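Side-chain contacts in aminotransferase, class III (Thermomicrobium roseum, PDB 6IO1), which acts as a thermostable (S)-enantioselective omega-transaminase, probably transferring amino groups by way of its pyridoxal 5'-phosphate cofactor: residues 63-68 and 338-343; 42-47 and 432-437. One frame throughout, in Å; residues are numbered along the deposited sequence.

Interaction 1 (63-68 and 338-343)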
ATOM      1  N   VAL B  63     -16.171  -4.972   4.259  1.00 13.65           N
ATOM      2  CA  VAL B  63     -17.110  -4.151   5.022  1.00 15.16           C
ATOM      3  C   VAL B  63     -17.838  -5.042   6.022  1.00 14.32           C
ATOM      4  O   VAL B  63     -19.024  -5.348   5.859  1.00 14.89           O
ATOM      5  CB  VAL B  63     -18.093  -3.403   4.102  1.00 14.54           C
ATOM      6  CG1 VAL B  63     -18.893  -2.381   4.900  1.00 13.47           C
ATOM      7  CG2 VAL B  63     -17.341  -2.711   2.980  1.00 16.37           C
ATOM      8  N   ASN B  64     -17.117  -5.471   7.060  1.00 16.76           N
ATOM      9  CA  ASN B  64     -17.624  -6.509   7.954  1.00 16.11           C
ATOM     10  C   ASN B  64     -18.794  -6.025   8.806  1.00 14.47           C
ATOM     11  O   ASN B  64     -19.784  -6.748   8.964  1.00 18.22           O
ATOM     12  CB  ASN B  64     -16.485  -7.032   8.829  1.00 14.35           C
ATOM     13  CG  ASN B  64     -15.487  -7.859   8.042  1.00 16.57           C
ATOM     14  OD1 ASN B  64     -15.505  -7.866   6.811  1.00 16.05           O
ATOM     15  ND2 ASN B  64     -14.611  -8.563   8.749  1.00 16.33           N
ATOM     16  N   ILE B  65     -18.708  -4.816   9.374  1.00 13.39           N
ATOM     17  CA  ILE B  65     -19.782  -4.329  10.238  1.00 15.32           C
ATOM     18  C   ILE B  65     -20.861  -3.581   9.467  1.00 15.07           C
ATOM     19  O   ILE B  65     -21.804  -3.067  10.084  1.00 16.22           O
ATOM     20  CB  ILE B  65     -19.248  -3.429  11.374  1.00 15.01           C
ATOM     21  CG1 ILE B  65     -18.801  -2.069  10.834  1.00 15.45           C
ATOM     22  CG2 ILE B  65     -18.123  -4.125  12.125  1.00 16.20           C
ATOM     23  CD1 ILE B  65     -18.490  -1.061  11.922  1.00 15.22           C
ATOM     24  N   GLY B  66     -20.758  -3.507   8.144  1.00 14.33           N
ATOM     25  CA  GLY B  66     -21.777  -2.875   7.333  1.00 15.98           C
ATOM     26  C   GLY B  66     -21.519  -1.397   7.099  1.00 13.51           C
ATOM     27  O   GLY B  66     -20.660  -0.766   7.718  1.00 14.96           O
ATOM     28  N   HIS B  67     -22.294  -0.840   6.173  1.00 14.93           N
ATOM     29  CA  HIS B  67     -22.163   0.561   5.814  1.00 15.52           C
ATOM     30  C   HIS B  67     -22.925   1.446   6.799  1.00 15.40           C
ATOM     31  O   HIS B  67     -23.810   0.994   7.532  1.00 16.67           O
ATOM     32  CB  HIS B  67     -22.691   0.813   4.399  1.00 15.93           C
ATOM     33  CG  HIS B  67     -22.026  -0.009   3.338  1.00 13.71           C
ATOM     34  ND1 HIS B  67     -20.755   0.256   2.876  1.00 13.98           N
ATOM     35  CD2 HIS B  67     -22.468  -1.076   2.631  1.00 13.45           C
ATOM     36  CE1 HIS B  67     -20.438  -0.619   1.938  1.00 13.12           C
ATOM     37  NE2 HIS B  67     -21.460  -1.438   1.770  1.00 14.74           N
ATOM     38  N   GLY B  68     -22.563   2.728   6.808  1.00 16.91           N
ATOM     39  CA  GLY B  68     -23.325   3.737   7.518  1.00 19.37           C
ATOM     40  C   GLY B  68     -23.133   3.819   9.014  1.00 19.06           C
ATOM     41  O   GLY B  68     -24.014   4.336   9.707  1.00 21.67           O
ATOM     42  N   LEU B 338     -13.344  -2.314  16.083  1.00 15.88           N
ATOM     43  CA  LEU B 338     -13.167  -3.452  16.977  1.00 16.41           C
ATOM     44  C   LEU B 338     -14.139  -3.385  18.145  1.00 17.17           C
ATOM     45  O   LEU B 338     -14.655  -4.417  18.587  1.00 18.65           O
ATOM     46  CB  LEU B 338     -11.724  -3.506  17.477  1.00 16.88           C
ATOM     47  CG  LEU B 338     -10.695  -3.988  16.455  1.00 15.90           C
ATOM     48  CD1 LEU B 338      -9.309  -4.062  17.076  1.00 18.09           C
ATOM     49  CD2 LEU B 338     -11.107  -5.335  15.887  1.00 16.05           C
ATOM     50  N   ASP B 339     -14.401  -2.178  18.658  1.00 17.73           N
ATOM     51  CA  ASP B 339     -15.408  -2.030  19.704  1.00 18.30           C
ATOM     52  C   ASP B 339     -16.742  -2.594  19.241  1.00 17.82           C
ATOM     53  O   ASP B 339     -17.372  -3.400  19.936  1.00 18.22           O
ATOM     54  CB  ASP B 339     -15.573  -0.556  20.082  1.00 18.07           C
ATOM     55  CG  ASP B 339     -14.366   0.012  20.792  1.00 20.25           C
ATOM     56  OD1 ASP B 339     -13.515  -0.778  21.247  1.00 22.89           O
ATOM     57  OD2 ASP B 339     -14.271   1.252  20.897  1.00 22.75           O
ATOM     58  N   ILE B 340     -17.167  -2.202  18.038  1.00 15.32           N
ATOM     59  CA  ILE B 340     -18.455  -2.658  17.524  1.00 17.22           C
ATOM     60  C   ILE B 340     -18.429  -4.159  17.241  1.00 17.75           C
ATOM     61  O   ILE B 340     -19.379  -4.882  17.568  1.00 18.95           O
ATOM     62  CB  ILE B 340     -18.849  -1.848  16.277  1.00 16.38           C
ATOM     63  CG1 ILE B 340     -19.063  -0.382  16.656  1.00 17.10           C
ATOM     64  CG2 ILE B 340     -20.104  -2.423  15.639  1.00 17.30           C
ATOM     65  CD1 ILE B 340     -19.410   0.510  15.490  1.00 21.55           C
ATOM     66  N   LEU B 341     -17.349  -4.649  16.629  1.00 16.63           N
ATOM     67  CA  LEU B 341     -17.258  -6.060  16.262  1.00 18.47           C
ATOM     68  C   LEU B 341     -17.302  -6.959  17.493  1.00 18.13           C
ATOM     69  O   LEU B 341     -18.016  -7.969  17.513  1.00 20.36           O
ATOM     70  CB  LEU B 341     -15.977  -6.300  15.460  1.00 17.45           C
ATOM     71  CG  LEU B 341     -15.832  -7.597  14.658  1.00 17.77           C
ATOM     72  CD1 LEU B 341     -16.770  -7.603  13.463  1.00 19.54           C
ATOM     73  CD2 LEU B 341     -14.391  -7.781  14.205  1.00 20.39           C
ATOM     74  N   LEU B 342     -16.535  -6.612  18.529  1.00 19.21           N
ATOM     75  CA  LEU B 342     -16.527  -7.409  19.751  1.00 20.80           C
ATOM     76  C   LEU B 342     -17.844  -7.287  20.507  1.00 21.08           C
ATOM     77  O   LEU B 342     -18.392  -8.289  20.981  1.00 23.50           O
ATOM     78  CB  LEU B 342     -15.354  -6.992  20.640  1.00 20.63           C
ATOM     79  CG  LEU B 342     -13.953  -7.171  20.051  1.00 19.98           C
ATOM     80  CD1 LEU B 342     -12.903  -6.571  20.974  1.00 21.16           C
ATOM     81  CD2 LEU B 342     -13.658  -8.638  19.779  1.00 21.81           C
ATOM     82  N   ALA B 343     -18.364  -6.061  20.643  1.00 19.58           N
ATOM     83  CA  ALA B 343     -19.592  -5.864  21.408  1.00 20.50           C
ATOM     84  C   ALA B 343     -20.763  -6.604  20.777  1.00 23.19           C
ATOM     85  O   ALA B 343     -21.566  -7.229  21.480  1.00 23.61           O
ATOM     86  CB  ALA B 343     -19.902  -4.371  21.529  1.00 20.23           C
TER
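I65, whose side chain meets I340 and L341, is held by both polar atoms of its own backbone: its N hydrogen-bonds to S293 OG and its O accepts from R69 NE. With the main chain fixed in this way, the two arms of the isoleucine reach different residues of the helix. The longer arm ends on I340, where I65 CD1 and I340 CD1 meet tip to tip at 4.0 Å although the two side chains run at about a right angle. The shorter arm, I65 CG2, lies 4.0 Å from L341 CD1, one of the two terminal methyls of that leucine. This division follows from the first torsion of I65 (chi1 72°), which sets CG1 between the backbone N and carbonyl carbon and leaves CG2 beside the N. On the helix, L341 has CG anti to its N (chi1 -164°), and with chi2 at 70° CD1 comes to lie against I65. The closest CA atoms, of I65 and L341, are 6.8 Å apart, and the contact is made by side-chain methyls.

L72 of helix 70-82 touches both I65 and I340, while L346 of helix 346-361 touches both I65 and L341, extending the apolar cluster beyond the pair. On another side of the loop, V63 CG1 lies 3.7 Å above one face of the H67 ring, offset toward its rim, and F85 of the second subunit packs on both residues.

Between loop and helix the attraction is dispersive and comes from burial of branched aliphatic carbon. This is consistent with a loop held by polar bonds of the I65 backbone, of N64 to R268 and of G66 to Y295, while methyl contact joins I65 to the helix.

Interaction 2 (42-47 and 432-437); sequences GVWVWD and RAECDV
The polar link from E434 to V43 and W44 runs through water. Its OE2 accepts from two waters, the closer being water 1 at 2.7 Å from E434 OE2, which in turn accepts from V43 N. Water 2 stands 3.1 Å from W44 NE1 and donates to the same carboxylate oxygen, so one oxygen serves both a backbone and an indole N-H. The direct approach of W44 NE1 to E434 OE2, at 3.6 Å, is oblique and the ring and carboxylate planes are turned 80° apart. The other oxygen, OE1, accepts from S431 N.

Van der Waals contact brings the same groups together. V43 CG2 is pressed to 3.5 Å from E434 CD, and it also lies 3.8 Å above one face of the W44 ring, offset toward the rim, so this methyl touches both the carboxylate carbon and the indole. E434 CG sits against W44 CZ2. At the far edge of the ring, near its plane, V437 CG1 meets W44 CH2 at 4.0 Å; with CG1 anti to the backbone N (chi1 171°), V437 sends this methyl to the indole.

A cation-pi contact reaches W44 from outside the two segments, made by R52.

Replacing E434 with alanine is likely to leave both waters without their shared acceptor, S431 N without its mate and V43 CG2 beside a gap.

S431 lies just ahead of helix 432-450, which is set here against the turn after strand 35-41 and the start of strand 44-47, in the mixed sheet that the N-terminal strands share with the C-terminal part of this class-III aminotransferase fold.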
ATOM      1  N   GLY B  42     -25.994  -0.543   6.140  1.00 15.45           N
ATOM      2  CA  GLY B  42     -26.057  -1.971   6.414  1.00 17.32           C
ATOM      3  C   GLY B  42     -25.469  -2.759   5.260  1.00 14.84           C
ATOM      4  O   GLY B  42     -24.324  -2.543   4.847  1.00 14.12           O
ATOM      5  N   VAL B  43     -26.261  -3.685   4.719  1.00 12.88           N
ATOM      6  CA  VAL B  43     -25.835  -4.521   3.604  1.00 13.74           C
ATOM      7  C   VAL B  43     -26.284  -3.945   2.265  1.00 14.80           C
ATOM      8  O   VAL B  43     -26.116  -4.593   1.227  1.00 16.03           O
ATOM      9  CB  VAL B  43     -26.340  -5.962   3.770  1.00 16.85           C
ATOM     10  CG1 VAL B  43     -25.977  -6.503   5.146  1.00 17.98           C
ATOM     11  CG2 VAL B  43     -27.846  -6.027   3.544  1.00 17.15           C
ATOM     12  N   TRP B  44     -26.843  -2.740   2.266  1.00 16.51           N
ATOM     13  CA  TRP B  44     -27.454  -2.147   1.086  1.00 14.95           C
ATOM     14  C   TRP B  44     -26.594  -1.016   0.542  1.00 13.72           C
ATOM     15  O   TRP B  44     -25.975  -0.271   1.306  1.00 13.97           O
ATOM     16  CB  TRP B  44     -28.853  -1.614   1.408  1.00 15.19           C
ATOM     17  CG  TRP B  44     -29.759  -2.648   1.985  1.00 15.46           C
ATOM     18  CD1 TRP B  44     -30.139  -2.772   3.289  1.00 16.92           C
ATOM     19  CD2 TRP B  44     -30.398  -3.712   1.275  1.00 16.74           C
ATOM     20  NE1 TRP B  44     -30.980  -3.849   3.434  1.00 18.19           N
ATOM     21  CE2 TRP B  44     -31.154  -4.444   2.213  1.00 17.25           C
ATOM     22  CE3 TRP B  44     -30.406  -4.119  -0.062  1.00 16.48           C
ATOM     23  CZ2 TRP B  44     -31.910  -5.557   1.855  1.00 20.05           C
ATOM     24  CZ3 TRP B  44     -31.155  -5.223  -0.415  1.00 18.04           C
ATOM     25  CH2 TRP B  44     -31.897  -5.930   0.539  1.00 20.85           C
ATOM     26  N   VAL B  45     -26.580  -0.892  -0.786  1.00 16.23           N
ATOM     27  CA  VAL B  45     -25.935   0.213  -1.479  1.00 15.18           C
ATOM     28  C   VAL B  45     -26.886   0.699  -2.564  1.00 13.41           C
ATOM     29  O   VAL B  45     -27.801  -0.010  -2.983  1.00 15.10           O
ATOM     30  CB  VAL B  45     -24.570  -0.175  -2.094  1.00 13.09           C
ATOM     31  CG1 VAL B  45     -23.548  -0.450  -0.999  1.00 15.46           C
ATOM     32  CG2 VAL B  45     -24.722  -1.381  -3.007  1.00 14.76           C
ATOM     33  N   TRP B  46     -26.696   1.943  -2.983  1.00 14.48           N
ATOM     34  CA  TRP B  46     -27.519   2.537  -4.028  1.00 14.80           C
ATOM     35  C   TRP B  46     -26.622   3.108  -5.116  1.00 14.16           C
ATOM     36  O   TRP B  46     -25.576   3.694  -4.821  1.00 15.33           O
ATOM     37  CB  TRP B  46     -28.433   3.632  -3.467  1.00 15.37           C
ATOM     38  CG  TRP B  46     -29.568   3.103  -2.640  1.00 17.20           C
ATOM     39  CD1 TRP B  46     -30.852   2.891  -3.050  1.00 16.67           C
ATOM     40  CD2 TRP B  46     -29.520   2.723  -1.260  1.00 16.97           C
ATOM     41  NE1 TRP B  46     -31.607   2.401  -2.010  1.00 17.33           N
ATOM     42  CE2 TRP B  46     -30.811   2.289  -0.900  1.00 17.54           C
ATOM     43  CE3 TRP B  46     -28.510   2.707  -0.293  1.00 18.24           C
ATOM     44  CZ2 TRP B  46     -31.119   1.843   0.384  1.00 18.79           C
ATOM     45  CZ3 TRP B  46     -28.817   2.264   0.982  1.00 17.68           C
ATOM     46  CH2 TRP B  46     -30.111   1.839   1.309  1.00 18.12           C
ATOM     47  N   ASP B  47     -27.031   2.939  -6.372  1.00 16.05           N
ATOM     48  CA  ASP B  47     -26.240   3.478  -7.466  1.00 15.11           C
ATOM     49  C   ASP B  47     -26.659   4.919  -7.760  1.00 14.48           C
ATOM     50  O   ASP B  47     -27.559   5.476  -7.127  1.00 16.46           O
ATOM     51  CB  ASP B  47     -26.326   2.574  -8.704  1.00 15.97           C
ATOM     52  CG  ASP B  47     -27.705   2.555  -9.359  1.00 15.13           C
ATOM     53  OD1 ASP B  47     -28.581   3.378  -9.024  1.00 17.62           O
ATOM     54  OD2 ASP B  47     -27.907   1.693 -10.241  1.00 17.99           O
ATOM     55  N   ARG B 432     -31.435 -12.849   8.306  1.00 20.79           N
ATOM     56  CA  ARG B 432     -32.161 -13.940   7.603  1.00 22.56           C
ATOM     57  C   ARG B 432     -32.900 -13.401   6.366  1.00 23.18           C
ATOM     58  O   ARG B 432     -32.817 -14.068   5.316  1.00 23.55           O
ATOM     59  CB  ARG B 432     -33.143 -14.617   8.565  1.00 32.35           C
ATOM     60  CG  ARG B 432     -33.819 -15.855   7.991  1.00 35.28           C
ATOM     61  CD  ARG B 432     -34.727 -16.537   8.998  1.00 35.96           C
ATOM     62  NE  ARG B 432     -35.329 -17.753   8.469  1.00 41.91           N
ATOM     63  CZ  ARG B 432     -34.793 -18.964   8.572  1.00 48.44           C
ATOM     64  NH1 ARG B 432     -33.635 -19.125   9.187  1.00 49.76           N
ATOM     65  NH2 ARG B 432     -35.417 -20.008   8.059  1.00 50.43           N
ATOM     66  N   ALA B 433     -33.561 -12.234   6.456  1.00 23.80           N
ATOM     67  CA  ALA B 433     -34.300 -11.746   5.306  1.00 22.98           C
ATOM     68  C   ALA B 433     -33.355 -11.295   4.211  1.00 20.37           C
ATOM     69  O   ALA B 433     -33.573 -11.588   3.028  1.00 22.96           O
ATOM     70  CB  ALA B 433     -35.235 -10.618   5.736  1.00 22.45           C
ATOM     71  N   GLU B 434     -32.278 -10.612   4.588  1.00 20.63           N
ATOM     72  CA  GLU B 434     -31.277 -10.217   3.609  1.00 19.45           C
ATOM     73  C   GLU B 434     -30.586 -11.436   2.998  1.00 19.10           C
ATOM     74  O   GLU B 434     -30.258 -11.440   1.804  1.00 19.79           O
ATOM     75  CB  GLU B 434     -30.277  -9.273   4.271  1.00 19.74           C
ATOM     76  CG  GLU B 434     -30.967  -8.044   4.859  1.00 18.67           C
ATOM     77  CD  GLU B 434     -30.131  -7.318   5.892  1.00 17.91           C
ATOM     78  OE1 GLU B 434     -29.192  -7.929   6.440  1.00 19.82           O
ATOM     79  OE2 GLU B 434     -30.419  -6.132   6.156  1.00 22.07           O
ATOM     80  N   CYS B 435     -30.375 -12.489   3.796  1.00 19.70           N
ATOM     81  CA  CYS B 435     -29.830 -13.726   3.245  1.00 18.39           C
ATOM     82  C   CYS B 435     -30.759 -14.311   2.191  1.00 18.87           C
ATOM     83  O   CYS B 435     -30.298 -14.801   1.156  1.00 19.55           O
ATOM     84  CB  CYS B 435     -29.579 -14.749   4.355  1.00 19.03           C
ATOM     85  SG  CYS B 435     -28.063 -14.490   5.300  1.00 21.60           S
ATOM     86  N   ASP B 436     -32.071 -14.279   2.441  1.00 19.19           N
ATOM     87  CA  ASP B 436     -33.029 -14.776   1.456  1.00 20.15           C
ATOM     88  C   ASP B 436     -33.002 -13.932   0.192  1.00 20.30           C
ATOM     89  O   ASP B 436     -33.113 -14.461  -0.924  1.00 21.01           O
ATOM     90  CB  ASP B 436     -34.439 -14.774   2.038  1.00 24.57           C
ATOM     91  CG  ASP B 436     -34.647 -15.861   3.054  1.00 26.42           C
ATOM     92  OD1 ASP B 436     -33.843 -16.816   3.077  1.00 26.12           O
ATOM     93  OD2 ASP B 436     -35.626 -15.775   3.825  1.00 26.27           O
ATOM     94  N   VAL B 437     -32.874 -12.614   0.351  1.00 20.46           N
ATOM     95  CA  VAL B 437     -32.758 -11.736  -0.809  1.00 20.09           C
ATOM     96  C   VAL B 437     -31.551 -12.139  -1.643  1.00 19.46           C
ATOM     97  O   VAL B 437     -31.647 -12.336  -2.861  1.00 21.94           O
ATOM     98  CB  VAL B 437     -32.670 -10.265  -0.361  1.00 20.19           C
ATOM     99  CG1 VAL B 437     -32.323  -9.372  -1.539  1.00 20.37           C
ATOM    100  CG2 VAL B 437     -33.975  -9.836   0.292  1.00 19.72           C
TER
HETATM  101  O   HOH W   1     -28.672  -4.135   6.582  1.00 20.99           O
HETATM  102  O   HOH W   2     -32.785  -3.998   5.898  1.00 53.58           O

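How the interactions relate
From the N terminus, the chain passes strand 35-41 and reaches 42-47, runs through strand 52-55 and helix 58-61 to 63-68, and passes through the seven-strand sheet bounded by 112-118 and 181-184 before reaching 338-343. There interaction 1 closes a loop of some 270 residues. Interaction 2 closes the wider one at 432-437, so interaction 1 is nested inside it. The centres of the two contacts lie about 16 Å apart, and their N-terminal segments touch: H67 N is 3.0 Å from G42 O, a probable hydrogen bond, and the H67 ring packs on V45. Together they tie the N-terminal strands and loop to helix 328-344 and to the C-terminal helix 432-450.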